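Putative deoxyribonuclease yjjV (Escherichia coli, PDB 1ZZM) probably hydrolyses ester bonds as a metal-dependent TatD-type hydrolase, binding two divalent metal cations in its active site. Local coordinates at residues Pro16-Gly19 with Asp20-Ala23. Sequence-based numbering, arbitrary orientation.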
loop_
_atom_site.group_PDB
_atom_site.type_symbol
_atom_site.label_atom_id
_atom_site.label_comp_id
_atom_site.label_asym_id
_atom_site.label_seq_id
_atom_site.Cartn_x
_atom_site.Cartn_y
_atom_site.Cartn_z
ATOM N N PRO A 16 -5.869 -16.355 1.591
ATOM C CA PRO A 16 -5.410 -17.705 1.932
ATOM C C PRO A 16 -4.128 -17.787 2.760
ATOM O O PRO A 16 -3.648 -18.893 3.039
ATOM C CB PRO A 16 -5.226 -18.337 0.555
ATOM C CG PRO A 16 -4.600 -17.218 -0.213
ATOM C CD PRO A 16 -5.442 -15.986 0.229
ATOM N N PHE A 17 -3.585 -16.646 3.196
ATOM C CA PHE A 17 -2.313 -16.666 3.937
ATOM C C PHE A 17 -2.423 -16.998 5.418
ATOM O O PHE A 17 -1.484 -17.553 6.023
ATOM C CB PHE A 17 -1.599 -15.309 3.758
ATOM C CG PHE A 17 -1.737 -14.754 2.374
ATOM C CD1 PHE A 17 -1.136 -15.393 1.292
ATOM C CD2 PHE A 17 -2.545 -13.644 2.136
ATOM C CE1 PHE A 17 -1.347 -14.945 -0.012
ATOM C CE2 PHE A 17 -2.762 -13.180 0.838
ATOM C CZ PHE A 17 -2.171 -13.831 -0.243
ATOM N N SER A 18 -3.560 -16.645 6.007
ATOM C CA SER A 18 -3.786 -16.864 7.423
ATOM C C SER A 18 -3.726 -18.357 7.685
ATOM O O SER A 18 -4.440 -19.120 7.033
ATOM C CB SER A 18 -5.166 -16.312 7.816
ATOM O OG SER A 18 -5.364 -16.472 9.214
ATOM N N GLY A 19 -2.870 -18.770 8.617
ATOM C CA GLY A 19 -2.724 -20.184 8.931
ATOM C C GLY A 19 -1.807 -20.929 7.984
ATOM O O GLY A 19 -1.570 -22.127 8.156
ATOM N N ASP A 20 -1.303 -20.244 6.962
ATOM C CA ASP A 20 -0.405 -20.869 5.982
ATOM C C ASP A 20 0.762 -19.922 5.741
ATOM O O ASP A 20 1.319 -19.881 4.640
ATOM C CB ASP A 20 -1.154 -21.126 4.652
ATOM C CG ASP A 20 -0.316 -21.923 3.638
ATOM O OD1 ASP A 20 0.357 -22.889 4.062
ATOM O OD2 ASP A 20 -0.344 -21.607 2.421
ATOM N N GLU A 21 1.112 -19.166 6.783
ATOM C CA GLU A 21 2.189 -18.173 6.723
ATOM C C GLU A 21 3.542 -18.726 6.275
ATOM O O GLU A 21 4.195 -18.118 5.462
ATOM C CB GLU A 21 2.369 -17.466 8.077
ATOM C CG GLU A 21 1.210 -16.573 8.552
ATOM C CD GLU A 21 0.041 -17.358 9.162
ATOM O OE1 GLU A 21 0.120 -18.607 9.253
ATOM O OE2 GLU A 21 -0.953 -16.711 9.552
ATOM N N GLU A 22 3.950 -19.880 6.799
ATOM C CA GLU A 22 5.245 -20.458 6.440
ATOM C C GLU A 22 5.398 -20.722 4.949
ATOM O O GLU A 22 6.355 -20.259 4.325
ATOM C CB GLU A 22 5.488 -21.767 7.212
ATOM C CG GLU A 22 6.888 -22.358 6.985
ATOM C CD GLU A 22 7.190 -23.557 7.873
ATOM O OE1 GLU A 22 6.731 -24.684 7.574
ATOM O OE2 GLU A 22 7.888 -23.370 8.888
ATOM N N ALA A 23 4.453 -21.479 4.392
ATOM C CA ALA A 23 4.476 -21.810 2.983
ATOM C C ALA A 23 4.359 -20.553 2.143
ATOM O O ALA A 23 5.033 -20.427 1.128
ATOM C CB ALA A 23 3.329 -22.773 2.641
HETATM O O HOH W 1 -1.978 -19.922 1.245
HETATM O O HOH W 2 -1.186 -24.784 5.941
#
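Glu21 folds its carboxylate back against the turn that precedes the helix, where OE2 accepts a hydrogen bond from the backbone N of Gly19 at 3.0 Å. The bond is fairly straight, 163° at the hydrogen, although the N-H meets the carboxylate from above its plane, tilted 38° out of it. The other carboxylate oxygen, OE1, lies 3.1 Å from the same Gly19 N, while OE2 also rests against CA of Ser18. The fold-back depends on the bend at chi2 (79°), with CG beside the backbone N of Glu21. An alanine here would remove the carboxylate and is likely to leave the Gly19 N-H without this acceptor and the turn without its side-chain tie to the first turn of the helix.

The peptides around this bond form a type II beta turn from Phe17 to Asp20, closed by the 2.9 Å hydrogen bond from Asp20 N to Phe17 O. Gly19 takes the third position with a positive phi, at which a CB would press against the carbonyl O of Ser18. In this TatD-type TIM-barrel protein the turn ends the loop that joins strand 5-7 to helix 21-30, with Asp20 at the N-cap position.

The Asp20 side chain makes no capping bond. Its carboxylate takes water on both oxygens. One water donates to OD2 and also to Pro16 O, 2.7 Å away, and so ties the start of the segment to the N-cap residue. Another donates to OD1 at 3.1 Å and only weakly to Gly19 O. Pro16 CD covers one face of the Phe17 ring near its rim, and the buried ring meets Phe12, its side chain about 6 Å from that of the metal ligand His11.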